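Local coordinates for oxalate--CoA ligase (Arabidopsis thaliana, PDB 5IE2), which belongs to the ANL superfamily of AMP-binding enzymes and holds adenosine-5'-triphosphate in this crystal structure, at residues A[60-65]-A[105-110]; A[178-183]-A[372-377]. One frame throughout, in Å; residues are numbered along the deposited sequence.

Contact 1 (A[60-65]-A[105-110])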
loop_
_atom_site.group_PDB
_atom_site.type_symbol
_atom_site.label_atom_id
_atom_site.label_comp_id
_atom_site.label_asym_id
_atom_site.label_seq_id
_atom_site.Cartn_x
_atom_site.Cartn_y
_atom_site.Cartn_z
ATOM N N ALA A 60 -12.517 9.817 -11.595
ATOM C CA ALA A 60 -11.057 9.591 -11.569
ATOM C C ALA A 60 -10.383 10.767 -10.888
ATOM O O ALA A 60 -10.855 11.907 -10.989
ATOM C CB ALA A 60 -10.485 9.404 -13.026
ATOM N N LEU A 61 -9.337 10.475 -10.109
ATOM C CA LEU A 61 -8.577 11.544 -9.423
ATOM C C LEU A 61 -7.101 11.404 -9.792
ATOM O O LEU A 61 -6.553 10.292 -9.705
ATOM C CB LEU A 61 -8.714 11.449 -7.900
ATOM C CG LEU A 61 -10.155 11.626 -7.420
ATOM C CD1 LEU A 61 -10.743 10.266 -7.190
ATOM C CD2 LEU A 61 -10.194 12.459 -6.153
ATOM N N THR A 62 -6.432 12.482 -10.195
ATOM C CA THR A 62 -4.975 12.327 -10.280
ATOM C C THR A 62 -4.311 13.570 -9.677
ATOM O O THR A 62 -4.491 14.721 -10.139
ATOM C CB THR A 62 -4.498 12.022 -11.720
ATOM O OG1 THR A 62 -3.089 11.712 -11.682
ATOM C CG2 THR A 62 -4.773 13.180 -12.676
ATOM N N PHE A 63 -3.620 13.315 -8.566
ATOM C CA PHE A 63 -3.018 14.351 -7.712
ATOM C C PHE A 63 -1.700 13.813 -7.168
ATOM O O PHE A 63 -1.568 12.598 -6.997
ATOM C CB PHE A 63 -3.911 14.649 -6.498
ATOM C CG PHE A 63 -5.227 15.384 -6.803
ATOM C CD1 PHE A 63 -5.362 16.741 -6.501
ATOM C CD2 PHE A 63 -6.371 14.673 -7.212
ATOM C CE1 PHE A 63 -6.586 17.405 -6.721
ATOM C CE2 PHE A 63 -7.606 15.321 -7.450
ATOM C CZ PHE A 63 -7.733 16.691 -7.171
ATOM N N PRO A 64 -0.780 14.698 -6.774
ATOM C CA PRO A 64 0.232 14.284 -5.777
ATOM C C PRO A 64 -0.426 14.038 -4.415
ATOM O O PRO A 64 -1.672 14.130 -4.278
ATOM C CB PRO A 64 1.199 15.504 -5.690
ATOM C CG PRO A 64 0.696 16.523 -6.765
ATOM C CD PRO A 64 -0.770 16.155 -7.043
ATOM N N ASN A 65 0.368 13.784 -3.373
ATOM C CA ASN A 65 -0.218 13.570 -2.039
ATOM C C ASN A 65 -0.535 14.914 -1.417
ATOM O O ASN A 65 0.292 15.476 -0.677
ATOM C CB ASN A 65 0.719 12.774 -1.112
ATOM C CG ASN A 65 0.754 11.278 -1.457
ATOM O OD1 ASN A 65 -0.019 10.793 -2.312
ATOM N ND2 ASN A 65 1.662 10.532 -0.800
ATOM N N LYS A 105 -16.456 9.084 -15.369
ATOM C CA LYS A 105 -17.374 10.097 -15.910
ATOM C C LYS A 105 -16.872 11.510 -15.641
ATOM O O LYS A 105 -17.428 12.480 -16.134
ATOM C CB LYS A 105 -18.785 9.943 -15.300
ATOM C CG LYS A 105 -19.674 8.964 -16.083
ATOM C CD LYS A 105 -20.747 8.300 -15.219
ATOM C CE LYS A 105 -21.414 7.125 -15.979
ATOM N NZ LYS A 105 -21.695 7.453 -17.416
ATOM N N LEU A 106 -15.843 11.633 -14.827
ATOM C CA LEU A 106 -15.287 12.944 -14.440
ATOM C C LEU A 106 -13.809 12.741 -14.047
ATOM O O LEU A 106 -13.468 11.728 -13.411
ATOM C CB LEU A 106 -16.096 13.552 -13.259
ATOM C CG LEU A 106 -15.530 14.802 -12.582
ATOM C CD1 LEU A 106 -15.543 15.987 -13.539
ATOM C CD2 LEU A 106 -16.253 15.140 -11.260
ATOM N N LEU A 107 -12.956 13.691 -14.391
ATOM C CA LEU A 107 -11.544 13.685 -13.995
ATOM C C LEU A 107 -11.302 14.868 -13.075
ATOM O O LEU A 107 -11.544 16.011 -13.469
ATOM C CB LEU A 107 -10.618 13.806 -15.219
ATOM C CG LEU A 107 -9.142 14.018 -14.847
ATOM C CD1 LEU A 107 -8.572 12.799 -14.099
ATOM C CD2 LEU A 107 -8.342 14.307 -16.146
ATOM N N LEU A 108 -10.837 14.618 -11.844
ATOM C CA LEU A 108 -10.428 15.715 -10.953
ATOM C C LEU A 108 -8.909 15.826 -10.886
ATOM O O LEU A 108 -8.202 14.800 -10.817
ATOM C CB LEU A 108 -10.949 15.475 -9.517
ATOM C CG LEU A 108 -12.472 15.374 -9.381
ATOM C CD1 LEU A 108 -12.780 14.845 -7.975
ATOM C CD2 LEU A 108 -12.974 16.814 -9.535
ATOM N N THR A 109 -8.408 17.070 -10.890
ATOM C CA THR A 109 -6.990 17.343 -10.697
ATOM C C THR A 109 -6.838 18.599 -9.857
ATOM O O THR A 109 -7.830 19.283 -9.582
ATOM C CB THR A 109 -6.210 17.599 -12.055
ATOM O OG1 THR A 109 -6.613 18.870 -12.570
ATOM C CG2 THR A 109 -6.488 16.538 -13.142
ATOM N N SER A 110 -5.595 18.933 -9.509
ATOM C CA SER A 110 -5.306 20.218 -8.919
ATOM C C SER A 110 -5.490 21.312 -9.955
ATOM O O SER A 110 -5.666 21.061 -11.145
ATOM C CB SER A 110 -3.864 20.294 -8.374
ATOM O OG SER A 110 -2.972 20.345 -9.490
HETATM O O HOH W 1 -3.541 17.050 -9.860
#

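Contact 2 (A[178-183]-A[372-377])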
loop_
_atom_site.group_PDB
_atom_site.type_symbol
_atom_site.label_atom_id
_atom_site.label_comp_id
_atom_site.label_asym_id
_atom_site.label_seq_id
_atom_site.Cartn_x
_atom_site.Cartn_y
_atom_site.Cartn_z
ATOM N N LYS A 178 -5.149 -6.248 -12.719
ATOM C CA LYS A 178 -6.587 -6.581 -12.711
ATOM C C LYS A 178 -7.355 -5.435 -12.052
ATOM O O LYS A 178 -6.832 -4.874 -11.105
ATOM C CB LYS A 178 -6.837 -7.892 -11.948
ATOM C CG LYS A 178 -6.519 -9.202 -12.691
ATOM C CD LYS A 178 -6.670 -10.372 -11.727
ATOM C CE LYS A 178 -6.886 -11.680 -12.441
ATOM N NZ LYS A 178 -6.145 -11.845 -13.727
ATOM N N GLY A 179 -8.577 -5.141 -12.517
ATOM C CA GLY A 179 -9.447 -4.123 -11.900
ATOM C C GLY A 179 -10.205 -4.584 -10.661
ATOM O O GLY A 179 -10.933 -5.592 -10.702
ATOM N N VAL A 180 -10.063 -3.831 -9.570
ATOM C CA VAL A 180 -10.600 -4.216 -8.279
ATOM C C VAL A 180 -11.582 -3.191 -7.719
ATOM O O VAL A 180 -11.163 -2.146 -7.286
ATOM C CB VAL A 180 -9.454 -4.425 -7.249
ATOM C CG1 VAL A 180 -10.018 -4.920 -5.932
ATOM C CG2 VAL A 180 -8.467 -5.443 -7.791
ATOM N N PRO A 181 -12.876 -3.513 -7.712
ATOM C CA PRO A 181 -13.889 -2.643 -7.104
ATOM C C PRO A 181 -14.016 -2.960 -5.617
ATOM O O PRO A 181 -14.102 -4.135 -5.238
ATOM C CB PRO A 181 -15.170 -2.967 -7.868
ATOM C CG PRO A 181 -14.997 -4.359 -8.295
ATOM C CD PRO A 181 -13.482 -4.644 -8.428
ATOM N N LEU A 182 -13.975 -1.904 -4.804
ATOM C CA LEU A 182 -14.088 -2.005 -3.350
ATOM C C LEU A 182 -15.218 -1.111 -2.868
ATOM O O LEU A 182 -15.414 -0.020 -3.400
ATOM C CB LEU A 182 -12.767 -1.560 -2.687
ATOM C CG LEU A 182 -11.617 -2.465 -3.231
ATOM C CD1 LEU A 182 -10.254 -1.847 -2.749
ATOM C CD2 LEU A 182 -11.741 -3.949 -2.741
ATOM N N THR A 183 -15.969 -1.602 -1.882
ATOM C CA THR A 183 -17.168 -0.933 -1.406
ATOM C C THR A 183 -16.903 -0.091 -0.136
ATOM O O THR A 183 -15.828 -0.135 0.479
ATOM C CB THR A 183 -18.243 -1.956 -1.027
ATOM O OG1 THR A 183 -17.650 -2.827 -0.052
ATOM C CG2 THR A 183 -18.660 -2.787 -2.272
ATOM N N LYS A 372 -15.699 -8.236 -3.719
ATOM C CA LYS A 372 -16.694 -9.214 -4.166
ATOM C C LYS A 372 -16.260 -9.891 -5.462
ATOM O O LYS A 372 -16.753 -10.965 -5.828
ATOM C CB LYS A 372 -18.043 -8.518 -4.398
ATOM C CG LYS A 372 -18.652 -8.028 -3.107
ATOM C CD LYS A 372 -18.886 -9.281 -2.199
ATOM C CE LYS A 372 -19.632 -8.890 -0.977
ATOM N NZ LYS A 372 -19.948 -10.065 -0.160
ATOM N N GLY A 373 -15.357 -9.239 -6.194
ATOM C CA GLY A 373 -14.917 -9.820 -7.443
ATOM C C GLY A 373 -14.287 -8.807 -8.403
ATOM O O GLY A 373 -14.571 -7.615 -8.357
ATOM N N TYR A 374 -13.418 -9.303 -9.265
ATOM C CA TYR A 374 -12.803 -8.455 -10.282
ATOM C C TYR A 374 -13.838 -7.932 -11.234
ATOM O O TYR A 374 -14.830 -8.596 -11.472
ATOM C CB TYR A 374 -11.746 -9.232 -11.069
ATOM C CG TYR A 374 -10.594 -9.731 -10.225
ATOM C CD1 TYR A 374 -9.643 -8.838 -9.703
ATOM C CD2 TYR A 374 -10.428 -11.096 -9.998
ATOM C CE1 TYR A 374 -8.567 -9.316 -8.916
ATOM C CE2 TYR A 374 -9.357 -11.582 -9.234
ATOM C CZ TYR A 374 -8.444 -10.688 -8.705
ATOM O OH TYR A 374 -7.421 -11.178 -7.949
ATOM N N LYS A 375 -13.595 -6.746 -11.790
ATOM C CA LYS A 375 -14.498 -6.147 -12.760
ATOM C C LYS A 375 -14.325 -6.806 -14.128
ATOM O O LYS A 375 -13.209 -6.890 -14.632
ATOM C CB LYS A 375 -14.239 -4.650 -12.859
ATOM C CG LYS A 375 -15.081 -3.959 -13.915
ATOM C CD LYS A 375 -14.721 -2.505 -14.033
ATOM C CE LYS A 375 -15.770 -1.813 -14.885
ATOM N NZ LYS A 375 -15.424 -0.396 -15.063
ATOM N N ASN A 376 -15.421 -7.275 -14.704
ATOM C CA ASN A 376 -15.379 -7.831 -16.065
ATOM C C ASN A 376 -14.270 -8.861 -16.226
ATOM O O ASN A 376 -13.346 -8.678 -17.044
ATOM C CB ASN A 376 -15.175 -6.722 -17.103
ATOM C CG ASN A 376 -16.365 -5.805 -17.220
ATOM O OD1 ASN A 376 -17.491 -6.168 -16.864
ATOM N ND2 ASN A 376 -16.125 -4.591 -17.725
ATOM N N ASN A 377 -14.290 -9.884 -15.382
ATOM C CA ASN A 377 -13.327 -10.965 -15.535
ATOM C C ASN A 377 -13.920 -12.204 -14.898
ATOM O O ASN A 377 -13.448 -12.689 -13.857
ATOM C CB ASN A 377 -11.955 -10.612 -14.952
ATOM C CG ASN A 377 -10.887 -11.599 -15.385
ATOM O OD1 ASN A 377 -11.197 -12.755 -15.729
ATOM N ND2 ASN A 377 -9.635 -11.160 -15.400
#

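Contact 1 (A[60-65]-A[105-110])
F63 follows the paired residues A60 and L61, and its CG stands anti to its own carbonyl carbon (chi1 -70°), which lays the ring along the backbone of 108-110. Beyond CB and CG the ring divides: CD1 comes near S110 N and CD2 near L108 O. Further out CE1 is 3.3 Å from S110 N and CE2 3.5 Å from L108 O, while the tip, CZ, lies 3.4 Å from T109 C. T109 CA sits 3.6 Å above the ring plane, offset toward the rim, and helix 67-78 packs on the ring through E68 and F69. Before this, the two segments are neighbouring parallel strands of the mixed sheet in the N-terminal AMP-binding region, their end-to-end directions 5° apart. A60 N donates to L106 O, L108 N to A60 O (2.8 Å, 173° at the hydrogen) and T62 N to L108 O, the alternating ladder of parallel pairing. Past it the strands part, and a water bridges the gap, donating to T62 O and accepting from S110 N. L61 and L108 share the face turned to M72, their CD2 and CD1 4.0 Å apart. A60 and L107 lie on the other face, CB to CD1 4.0 Å; T62 CG2 runs alongside T109 CG2 at 3.8 Å.

Contact 2 (A[178-183]-A[372-377])
Strand 179-183 and the irregular loop 372-377 come closest at V180 and Y374, whose CA atoms lie 5.2 Å apart, and a single hydrogen bond joins their backbones. K375 N donates to G179 O at 3.1 Å, nearly straight at the hydrogen (167°) but from above the carbonyl plane. The same oxygen receives a CA-H contact from Y374 CA and lies in the plane of the Y374 ring, at its edge. P181 CD is set 3.2 Å from G373 O. At the phi of 160° found in G373 a CB would collide with the carbonyl oxygen of K372, a conformation suited to a residue without a side chain.

K178 and G179 close the glycine- and threonine-rich, P-loop-like signature motif of AMP-binding enzymes, which leads into strand 179-183. Y374 CG stands anti to the carbonyl carbon, beside N, and the K178 chain crosses the ring obliquely. K178 CD sits over one face, 3.6 Å from the ring centroid and 18° off its normal, a CH-pi contact; V180 CG2 reaches the edge at Y374 CE1, 4.0 Å away.

Y374 OH is bonded to E316, and N377 OD1 caps helix 378-384 at A380 N. The K178 chain bends at chi4, and NZ lies 5.7 Å from the Y374 centroid, too far for more than a weak cation-pi attraction. The contact is thus mainly CH-pi and apolar, packing the aliphatic part of K178 on Y374, with the K178 side chain about 6 Å from ATP.

Overall arrangement
Contact 1 closes before contact 2 opens along the chain, and all four segments belong to the AMP-binding region of the enzyme. Their centres are 21 Å apart and their nearest atoms about 10 Å, so they do not touch. Contact 1 pairs central strands of a five-stranded mixed sheet, between strands 82-85 and 127-132, with helices 67-78 and 115-123 on its two faces. Contact 2 joins the two-stranded hairpin 164-169/179-183 to the loop leading into helix 378-384. A salt bridge from K375 to D103 ties contact 2 to the chain just before strand 104-110. Contact 1 is buried core; contact 2 is partly buried and, unlike contact 1, lies beside the nucleotide site, the Y374 side chain about 6 Å from the magnesium ion.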